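Local coordinates for protein putative glycosidase ph117-related (Bacteroides thetaiotaomicron, PDB 5A7V) that binds mannose sugars in a pocket and, as a GH130 family member, probably cleaves beta-mannosidic linkages, at residues A[104-112]-A[123-131]; A[355-363]-A[371-379]. All blocks are in the same frame, centred on the assembly; numbering follows the deposited sequence. Where two conformers were deposited one is given.

Contact 1 of 2, residues A[104-112]-A[123-131]; sequences HRTSRLGYA and EKTPVFYPD. With SO4 (sulfate ion), chain G.
Leu109 and Phe128 meet where strand 107-114 of a four-stranded antiparallel sheet is covered by the loop that follows the last strand, 121-122. Leu109 N donates to Phe128 O at 2.9 Å, nearly straight at 174°. Val127 N returns a bond to Leu109 O at 2.8 Å. The side chains of Leu109 and Phe128 run side by side in the same direction, with Leu109 CD1 3.7 Å from Phe128 CD2. Leu109 packs on Pro147 and Phe128 on Cys144, both of strand 143-151 in the next sheet. Each such sheet is consistent with one blade of the five-bladed beta-propeller known for GH130 enzymes. Segment 123-131 starts its passage from this blade to the next beside Tyr111. Glu123 N donates to Tyr111 O. The Glu123 carboxylate approaches the Tyr111 ring obliquely, CD lying 3.6 Å from Tyr111 CD1, with the planes 30° apart. Lys180 bridges both groups: it forms a salt bridge to Glu123 OE2 and a cation-pi contact with the ring. One water accepts from Tyr111 N and donates to Glu123 O and Thr125 O, linking the strand to the loop. At the far end Arg108 runs straight from CG to NE and crosses Tyr129, with Arg108 CG 3.7 Å from Tyr129 CB. A second water lies in the guanidinium plane. It accepts from Arg108 NE at 2.9 Å and donates to Pro130 O. Thr106 CG2 sits over the centre of one face of this guanidinium group, and Pro130 CG touches the same methyl at 4.0 Å. Asp96 takes a salt bridge from Arg108 NH1, which fixes the rotation of the group further. Beyond the packed region, His104 ND1 donates to sulfate O4 at 2.8 Å, with the oxygen in the ring plane; the sulfate is probably from the crystallisation liquor.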
loop_
_atom_site.group_PDB
_atom_site.type_symbol
_atom_site.label_atom_id
_atom_site.label_comp_id
_atom_site.label_asym_id
_atom_site.label_seq_id
_atom_site.Cartn_x
_atom_site.Cartn_y
_atom_site.Cartn_z
ATOM N N HIS A 104 8.612 3.676 -16.386
ATOM C CA HIS A 104 9.439 3.255 -17.513
ATOM C C HIS A 104 10.614 2.395 -17.121
ATOM O O HIS A 104 11.452 2.087 -17.978
ATOM C CB HIS A 104 9.933 4.486 -18.303
ATOM C CG HIS A 104 8.837 5.206 -19.008
ATOM N ND1 HIS A 104 9.058 6.095 -20.004
ATOM C CD2 HIS A 104 7.490 5.095 -18.902
ATOM C CE1 HIS A 104 7.905 6.540 -20.473
ATOM N NE2 HIS A 104 6.946 5.996 -19.772
ATOM N N ARG A 105 10.684 1.986 -15.854
ATOM C CA ARG A 105 11.728 1.059 -15.405
ATOM C C ARG A 105 11.119 -0.343 -15.274
ATOM O O ARG A 105 9.959 -0.567 -15.651
ATOM C CB ARG A 105 12.298 1.532 -14.044
ATOM C CG ARG A 105 12.822 2.964 -14.018
ATOM C CD ARG A 105 11.761 4.003 -13.669
ATOM N NE ARG A 105 12.397 5.309 -13.535
ATOM C CZ ARG A 105 13.062 5.723 -12.483
ATOM N NH1 ARG A 105 13.092 5.039 -11.340
ATOM N NH2 ARG A 105 13.729 6.896 -12.548
ATOM N N THR A 106 11.887 -1.277 -14.750
ATOM C CA THR A 106 11.318 -2.596 -14.367
ATOM C C THR A 106 11.326 -2.672 -12.837
ATOM O O THR A 106 12.386 -2.438 -12.189
ATOM C CB THR A 106 12.147 -3.766 -14.961
ATOM O OG1 THR A 106 12.167 -3.692 -16.383
ATOM C CG2 THR A 106 11.528 -5.105 -14.536
ATOM N N SER A 107 10.164 -2.989 -12.261
ATOM C CA SER A 107 10.003 -3.162 -10.831
ATOM C C SER A 107 10.132 -4.654 -10.457
ATOM O O SER A 107 9.533 -5.536 -11.091
ATOM C CB SER A 107 8.618 -2.654 -10.398
ATOM O OG SER A 107 8.564 -1.209 -10.504
ATOM N N ARG A 108 10.886 -4.882 -9.404
ATOM C CA ARG A 108 11.103 -6.205 -8.814
ATOM C C ARG A 108 11.066 -6.011 -7.300
ATOM O O ARG A 108 11.392 -4.933 -6.798
ATOM C CB ARG A 108 12.459 -6.771 -9.255
ATOM C CG ARG A 108 12.597 -6.908 -10.766
ATOM C CD ARG A 108 13.956 -7.442 -11.210
ATOM N NE ARG A 108 14.098 -7.524 -12.656
ATOM C CZ ARG A 108 14.600 -6.569 -13.465
ATOM N NH1 ARG A 108 14.872 -5.355 -12.966
ATOM N NH2 ARG A 108 14.752 -6.786 -14.749
ATOM N N LEU A 109 10.689 -7.058 -6.543
ATOM C CA LEU A 109 10.549 -6.916 -5.110
ATOM C C LEU A 109 11.760 -7.419 -4.341
ATOM O O LEU A 109 12.155 -8.594 -4.470
ATOM C CB LEU A 109 9.292 -7.628 -4.615
ATOM C CG LEU A 109 8.001 -7.236 -5.331
ATOM C CD1 LEU A 109 6.813 -7.928 -4.623
ATOM C CD2 LEU A 109 7.779 -5.730 -5.470
ATOM N N GLY A 110 12.331 -6.554 -3.520
ATOM C CA GLY A 110 13.380 -6.905 -2.582
ATOM C C GLY A 110 12.792 -7.492 -1.303
ATOM O O GLY A 110 11.603 -7.328 -1.040
ATOM N N TYR A 111 13.652 -8.136 -0.516
ATOM C CA TYR A 111 13.261 -8.825 0.723
ATOM C C TYR A 111 14.178 -8.365 1.857
ATOM O O TYR A 111 15.418 -8.399 1.717
ATOM C CB TYR A 111 13.390 -10.335 0.477
ATOM C CG TYR A 111 13.061 -11.217 1.642
ATOM C CD1 TYR A 111 13.951 -11.444 2.689
ATOM C CD2 TYR A 111 11.833 -11.871 1.684
ATOM C CE1 TYR A 111 13.587 -12.304 3.732
ATOM C CE2 TYR A 111 11.495 -12.719 2.713
ATOM C CZ TYR A 111 12.353 -12.913 3.741
ATOM O OH TYR A 111 11.991 -13.746 4.770
ATOM N N ALA A 112 13.605 -7.960 2.967
ATOM C CA ALA A 112 14.392 -7.495 4.108
ATOM C C ALA A 112 13.701 -7.914 5.415
ATOM O O ALA A 112 12.482 -7.891 5.504
ATOM C CB ALA A 112 14.516 -5.971 4.021
ATOM N N GLU A 123 18.294 -8.966 1.464
ATOM C CA GLU A 123 18.870 -9.903 0.515
ATOM C C GLU A 123 19.421 -9.154 -0.710
ATOM O O GLU A 123 18.922 -8.089 -1.085
ATOM C CB GLU A 123 17.877 -11.004 0.132
ATOM C CG GLU A 123 17.592 -11.907 1.329
ATOM C CD GLU A 123 16.734 -13.119 1.047
ATOM O OE1 GLU A 123 16.137 -13.227 -0.038
ATOM O OE2 GLU A 123 16.662 -13.990 1.967
ATOM N N LYS A 124 20.448 -9.718 -1.322
ATOM C CA LYS A 124 21.163 -9.035 -2.439
ATOM C C LYS A 124 20.536 -9.214 -3.803
ATOM O O LYS A 124 20.891 -8.517 -4.765
ATOM C CB LYS A 124 22.631 -9.449 -2.474
ATOM C CG LYS A 124 23.413 -8.979 -1.259
ATOM C CD LYS A 124 24.802 -9.639 -1.190
ATOM C CE LYS A 124 25.631 -8.979 -0.112
ATOM N NZ LYS A 124 25.038 -9.192 1.243
ATOM N N THR A 125 19.539 -10.083 -3.889
ATOM C CA THR A 125 18.790 -10.301 -5.128
ATOM C C THR A 125 17.269 -10.275 -4.789
ATOM O O THR A 125 16.876 -10.586 -3.641
ATOM C CB THR A 125 19.146 -11.621 -5.807
ATOM O OG1 THR A 125 18.881 -12.725 -4.930
ATOM C CG2 THR A 125 20.619 -11.700 -6.173
ATOM N N PRO A 126 16.440 -9.951 -5.782
ATOM C CA PRO A 126 14.981 -9.846 -5.517
ATOM C C PRO A 126 14.351 -11.236 -5.329
ATOM O O PRO A 126 14.927 -12.235 -5.762
ATOM C CB PRO A 126 14.462 -9.117 -6.773
ATOM C CG PRO A 126 15.438 -9.557 -7.856
ATOM C CD PRO A 126 16.770 -9.571 -7.172
ATOM N N VAL A 127 13.165 -11.228 -4.721
ATOM C CA VAL A 127 12.402 -12.467 -4.468
ATOM C C VAL A 127 11.219 -12.615 -5.384
ATOM O O VAL A 127 10.612 -13.701 -5.438
ATOM C CB VAL A 127 11.910 -12.593 -3.009
ATOM C CG1 VAL A 127 13.097 -12.616 -2.062
ATOM C CG2 VAL A 127 10.948 -11.483 -2.638
ATOM N N PHE A 128 10.803 -11.563 -6.109
ATOM C CA PHE A 128 9.605 -11.617 -6.945
ATOM C C PHE A 128 9.834 -10.681 -8.122
ATOM O O PHE A 128 10.241 -9.519 -7.929
ATOM C CB PHE A 128 8.377 -11.198 -6.132
ATOM C CG PHE A 128 7.051 -11.461 -6.812
ATOM C CD1 PHE A 128 6.589 -12.783 -6.931
ATOM C CD2 PHE A 128 6.232 -10.443 -7.257
ATOM C CE1 PHE A 128 5.362 -13.046 -7.521
ATOM C CE2 PHE A 128 5.006 -10.683 -7.837
ATOM C CZ PHE A 128 4.543 -12.001 -7.958
ATOM N N TYR A 129 9.602 -11.165 -9.344
ATOM C CA TYR A 129 10.021 -10.442 -10.543
ATOM C C TYR A 129 9.388 -11.026 -11.776
ATOM O O TYR A 129 8.975 -12.238 -11.748
ATOM C CB TYR A 129 11.562 -10.484 -10.653
ATOM C CG TYR A 129 12.234 -11.823 -10.291
ATOM C CD1 TYR A 129 12.299 -12.883 -11.191
ATOM C CD2 TYR A 129 12.709 -12.038 -9.020
ATOM C CE1 TYR A 129 12.841 -14.114 -10.815
ATOM C CE2 TYR A 129 13.291 -13.239 -8.632
ATOM C CZ TYR A 129 13.363 -14.268 -9.544
ATOM O OH TYR A 129 13.949 -15.473 -9.199
ATOM N N PRO A 130 9.384 -10.314 -12.885
ATOM C CA PRO A 130 8.888 -10.877 -14.139
ATOM C C PRO A 130 9.808 -12.003 -14.629
ATOM O O PRO A 130 11.038 -11.970 -14.406
ATOM C CB PRO A 130 8.859 -9.693 -15.100
ATOM C CG PRO A 130 9.834 -8.720 -14.520
ATOM C CD PRO A 130 9.758 -8.889 -13.048
ATOM N N ASP A 131 9.208 -13.053 -15.169
ATOM C CA ASP A 131 9.960 -14.278 -15.542
ATOM C C ASP A 131 9.269 -14.958 -16.708
ATOM O O ASP A 131 8.235 -14.483 -17.218
ATOM C CB ASP A 131 10.154 -15.142 -14.263
ATOM C CG ASP A 131 11.317 -16.158 -14.294
ATOM O OD1 ASP A 131 11.808 -16.557 -15.381
ATOM O OD2 ASP A 131 11.741 -16.519 -13.148
HETATM S S SO4 G . 12.224 6.148 -21.397
HETATM O O1 SO4 G . 11.613 4.770 -21.300
HETATM O O2 SO4 G . 12.124 6.549 -22.818
HETATM O O3 SO4 G . 13.603 6.000 -20.880
HETATM O O4 SO4 G . 11.617 7.215 -20.484
HETATM O O HOH W 1 13.105 -10.005 -13.880
HETATM O O HOH W 2 16.226 -8.584 -1.763
#

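Contact 2 of 2, residues A[355-363]-A[371-379]; sequences YKDKWYLYY and GMAIYNPKK
Tyr363 and Gly371 lie at the tightly packed end of an antiparallel beta hairpin, strands 358-365 and 369-375. Paired backbone hydrogen bonds join Trp359 to Tyr375, Leu361 to Ala373 and Tyr363 to Gly371. Tyr363 CG stands between its own backbone N and carbonyl carbon (chi1 55°), which folds the ring back over Gly371. Gly371 CA forms a CH-pi contact over the face, 4.0 Å from the ring centroid. Glu337 holds the Tyr363 hydroxyl. On the sheet face that carries Tyr360 and Tyr362, bent Met372 serves both rings. Its CB touches Tyr362 CE1 at 3.5 Å and its CE touches Tyr360 CD2 at 3.7 Å. Ile374 runs alongside Tyr360; Ile374 CD1 is 3.7 Å from Tyr360 CE2. On the other sheet face, the five-membered ring of Trp359 and the Tyr375 ring meet rim to rim, neither over the other, planes 7° apart. The other end, where a type I' turn from Tyr355 to Lys358 leads into strand 358-365, is looser and largely exposed. Lys358 lies across the Asn376 amide, its CE 3.6 Å from ND2, and its NZ bonds back to Lys356 O. Asn376 OD1 accepts from Lys378 N in an Asx turn. A water donates to both Asp357 O (2.8 Å) and Asn376 OD1 (2.7 Å).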
loop_
_atom_site.group_PDB
_atom_site.type_symbol
_atom_site.label_atom_id
_atom_site.label_comp_id
_atom_site.label_asym_id
_atom_site.label_seq_id
_atom_site.Cartn_x
_atom_site.Cartn_y
_atom_site.Cartn_z
ATOM N N TYR A 355 3.215 -5.613 16.032
ATOM C CA TYR A 355 4.441 -6.243 16.484
ATOM C C TYR A 355 4.867 -5.626 17.789
ATOM O O TYR A 355 4.825 -4.395 17.912
ATOM C CB TYR A 355 5.527 -6.048 15.427
ATOM C CG TYR A 355 6.864 -6.737 15.662
ATOM C CD1 TYR A 355 6.964 -8.106 15.615
ATOM C CD2 TYR A 355 8.033 -6.011 15.822
ATOM C CE1 TYR A 355 8.187 -8.753 15.767
ATOM C CE2 TYR A 355 9.264 -6.638 15.931
ATOM C CZ TYR A 355 9.338 -8.011 15.924
ATOM O OH TYR A 355 10.548 -8.621 16.039
ATOM N N LYS A 356 5.243 -6.435 18.782
ATOM C CA LYS A 356 5.606 -5.876 20.092
ATOM C C LYS A 356 4.527 -4.924 20.654
ATOM O O LYS A 356 4.829 -3.903 21.286
ATOM C CB LYS A 356 6.987 -5.204 20.030
ATOM C CG LYS A 356 8.070 -6.186 19.640
ATOM C CD LYS A 356 9.439 -5.531 19.672
ATOM C CE LYS A 356 10.539 -6.558 19.436
ATOM N NZ LYS A 356 11.916 -5.950 19.463
ATOM N N ASP A 357 3.262 -5.263 20.388
ATOM C CA ASP A 357 2.093 -4.487 20.845
ATOM C C ASP A 357 2.005 -3.069 20.267
ATOM O O ASP A 357 1.282 -2.244 20.834
ATOM C CB ASP A 357 1.976 -4.503 22.378
ATOM C CG ASP A 357 1.718 -5.882 22.946
ATOM O OD1 ASP A 357 1.409 -6.848 22.241
ATOM O OD2 ASP A 357 1.767 -5.974 24.162
ATOM N N LYS A 358 2.664 -2.858 19.133
ATOM C CA LYS A 358 2.602 -1.557 18.459
ATOM C C LYS A 358 2.310 -1.767 16.989
ATOM O O LYS A 358 2.478 -2.864 16.426
ATOM C CB LYS A 358 3.933 -0.797 18.649
ATOM C CG LYS A 358 4.284 -0.556 20.106
ATOM C CD LYS A 358 5.620 0.111 20.329
ATOM C CE LYS A 358 6.125 -0.179 21.713
ATOM N NZ LYS A 358 6.624 -1.613 21.827
ATOM N N TRP A 359 1.899 -0.705 16.306
ATOM C CA TRP A 359 1.653 -0.734 14.897
ATOM C C TRP A 359 2.779 -0.064 14.126
ATOM O O TRP A 359 2.991 1.170 14.238
ATOM C CB TRP A 359 0.336 -0.065 14.545
ATOM C CG TRP A 359 -0.901 -0.880 14.929
ATOM C CD1 TRP A 359 -1.747 -0.695 15.994
ATOM C CD2 TRP A 359 -1.421 -2.002 14.182
ATOM N NE1 TRP A 359 -2.763 -1.632 15.937
ATOM C CE2 TRP A 359 -2.597 -2.425 14.827
ATOM C CE3 TRP A 359 -1.040 -2.630 12.990
ATOM C CZ2 TRP A 359 -3.391 -3.458 14.317
ATOM C CZ3 TRP A 359 -1.799 -3.673 12.504
ATOM C CH2 TRP A 359 -2.967 -4.088 13.173
ATOM N N TYR A 360 3.490 -0.829 13.306
ATOM C CA TYR A 360 4.583 -0.369 12.459
ATOM C C TYR A 360 4.057 -0.140 11.054
ATOM O O TYR A 360 3.525 -1.043 10.435
ATOM C CB TYR A 360 5.721 -1.394 12.438
ATOM C CG TYR A 360 6.458 -1.528 13.750
ATOM C CD1 TYR A 360 5.895 -2.174 14.846
ATOM C CD2 TYR A 360 7.754 -1.058 13.905
ATOM C CE1 TYR A 360 6.581 -2.260 16.056
ATOM C CE2 TYR A 360 8.440 -1.192 15.098
ATOM C CZ TYR A 360 7.854 -1.786 16.180
ATOM O OH TYR A 360 8.550 -1.906 17.392
ATOM N N LEU A 361 4.164 1.110 10.573
ATOM C CA LEU A 361 3.681 1.542 9.255
ATOM C C LEU A 361 4.847 1.692 8.309
ATOM O O LEU A 361 5.851 2.337 8.691
ATOM C CB LEU A 361 2.980 2.892 9.446
ATOM C CG LEU A 361 2.337 3.515 8.205
ATOM C CD1 LEU A 361 1.163 2.728 7.692
ATOM C CD2 LEU A 361 1.924 4.928 8.552
ATOM N N TYR A 362 4.720 1.152 7.106
ATOM C CA TYR A 362 5.761 1.213 6.066
ATOM C C TYR A 362 5.185 1.881 4.836
ATOM O O TYR A 362 4.051 1.581 4.425
ATOM C CB TYR A 362 6.312 -0.206 5.734
ATOM C CG TYR A 362 7.070 -0.752 6.938
ATOM C CD1 TYR A 362 8.392 -0.454 7.120
ATOM C CD2 TYR A 362 6.445 -1.550 7.895
ATOM C CE1 TYR A 362 9.091 -0.871 8.248
ATOM C CE2 TYR A 362 7.126 -1.941 9.030
ATOM C CZ TYR A 362 8.445 -1.595 9.220
ATOM O OH TYR A 362 9.089 -1.963 10.384
ATOM N N TYR A 363 5.949 2.824 4.276
ATOM C CA TYR A 363 5.430 3.668 3.221
ATOM C C TYR A 363 6.522 4.041 2.214
ATOM O O TYR A 363 7.721 4.097 2.538
ATOM C CB TYR A 363 4.752 4.927 3.803
ATOM C CG TYR A 363 5.620 5.731 4.708
ATOM C CD1 TYR A 363 5.730 5.469 6.053
ATOM C CD2 TYR A 363 6.356 6.839 4.209
ATOM C CE1 TYR A 363 6.559 6.252 6.885
ATOM C CE2 TYR A 363 7.144 7.599 5.031
ATOM C CZ TYR A 363 7.229 7.351 6.367
ATOM O OH TYR A 363 7.996 8.114 7.217
ATOM N N GLY A 371 10.126 4.517 4.070
ATOM C CA GLY A 371 10.102 5.059 5.413
ATOM C C GLY A 371 9.239 4.202 6.316
ATOM O O GLY A 371 8.404 3.399 5.848
ATOM N N MET A 372 9.407 4.423 7.618
ATOM C CA MET A 372 8.569 3.786 8.614
ATOM C C MET A 372 8.160 4.761 9.712
ATOM O O MET A 372 8.835 5.800 9.941
ATOM C CB MET A 372 9.221 2.507 9.113
ATOM C CG MET A 372 10.447 2.672 9.894
ATOM S SD MET A 372 10.228 3.136 11.616
ATOM C CE MET A 372 9.074 1.999 12.214
ATOM N N ALA A 373 7.091 4.411 10.419
ATOM C CA ALA A 373 6.659 5.176 11.603
ATOM C C ALA A 373 5.861 4.232 12.532
ATOM O O ALA A 373 5.357 3.186 12.056
ATOM C CB ALA A 373 5.814 6.385 11.179
ATOM N N ILE A 374 5.776 4.568 13.813
ATOM C CA ILE A 374 5.187 3.670 14.830
ATOM C C ILE A 374 4.027 4.363 15.533
ATOM O O ILE A 374 4.187 5.477 16.065
ATOM C CB ILE A 374 6.223 3.218 15.879
ATOM C CG1 ILE A 374 7.454 2.598 15.234
ATOM C CG2 ILE A 374 5.566 2.242 16.879
ATOM C CD1 ILE A 374 8.585 2.294 16.201
ATOM N N TYR A 375 2.873 3.693 15.584
ATOM C CA TYR A 375 1.745 4.066 16.436
ATOM C C TYR A 375 1.773 3.120 17.631
ATOM O O TYR A 375 1.601 1.887 17.475
ATOM C CB TYR A 375 0.421 3.967 15.678
ATOM C CG TYR A 375 -0.821 3.912 16.529
ATOM C CD1 TYR A 375 -1.028 4.802 17.575
ATOM C CD2 TYR A 375 -1.809 2.939 16.279
ATOM C CE1 TYR A 375 -2.187 4.736 18.339
ATOM C CE2 TYR A 375 -2.950 2.882 17.039
ATOM C CZ TYR A 375 -3.148 3.734 18.076
ATOM O OH TYR A 375 -4.309 3.660 18.777
ATOM N N ASN A 376 1.996 3.646 18.822
ATOM C CA ASN A 376 1.993 2.872 20.050
ATOM C C ASN A 376 0.671 3.153 20.784
ATOM O O ASN A 376 0.507 4.214 21.388
ATOM C CB ASN A 376 3.174 3.248 20.952
ATOM C CG ASN A 376 3.215 2.425 22.218
ATOM O OD1 ASN A 376 2.287 1.651 22.492
ATOM N ND2 ASN A 376 4.265 2.592 22.991
ATOM N N PRO A 377 -0.288 2.204 20.764
ATOM C CA PRO A 377 -1.564 2.471 21.459
ATOM C C PRO A 377 -1.413 2.832 22.955
ATOM O O PRO A 377 -2.243 3.532 23.499
ATOM C CB PRO A 377 -2.329 1.146 21.268
ATOM C CG PRO A 377 -1.747 0.540 20.037
ATOM C CD PRO A 377 -0.286 0.888 20.068
ATOM N N LYS A 378 -0.368 2.324 23.614
ATOM C CA LYS A 378 -0.091 2.594 25.017
ATOM C C LYS A 378 0.477 3.993 25.238
ATOM O O LYS A 378 0.396 4.529 26.342
ATOM C CB LYS A 378 0.877 1.534 25.578
ATOM C CG LYS A 378 0.205 0.137 25.639
ATOM C CD LYS A 378 1.133 -0.905 26.269
ATOM C CE LYS A 378 0.700 -2.346 25.999
ATOM N NZ LYS A 378 1.506 -3.310 26.828
ATOM N N LYS A 379 1.058 4.572 24.176
ATOM C CA LYS A 379 1.713 5.906 24.279
ATOM C C LYS A 379 1.508 6.645 22.940
ATOM O O LYS A 379 2.455 6.871 22.180
ATOM C CB LYS A 379 3.192 5.775 24.617
ATOM C CG LYS A 379 3.499 5.016 25.910
ATOM C CD LYS A 379 4.996 5.052 26.264
ATOM C CE LYS A 379 5.285 4.252 27.520
ATOM N NZ LYS A 379 6.744 4.278 27.795
HETATM O O HOH W 3 2.136 -1.004 23.150
#

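Contacts 1 and 2 follow one another along the chain and do not touch. Their centres are 26 Å apart and their nearest atoms about 8 Å. Strand 87-95 lies between them. Tyr111 of contact 1 packs on its Val89 and Leu91, while in contact 2 Tyr360 and Tyr362 pack on Ile88, and Tyr362 also on Val90. Contact 1 is nearer the sugars: the Ser107 side chain is about 5 Å from a bound alpha-D-mannopyranose, and Ser107 OG bonds to Arg93, which lines the pocket. In contact 2 the Tyr363 side chain stays about 10 Å from a bound alpha-D-mannopyranose. Its hairpin pairs with strand 347-355, which carries Phe348 of the mannose pocket.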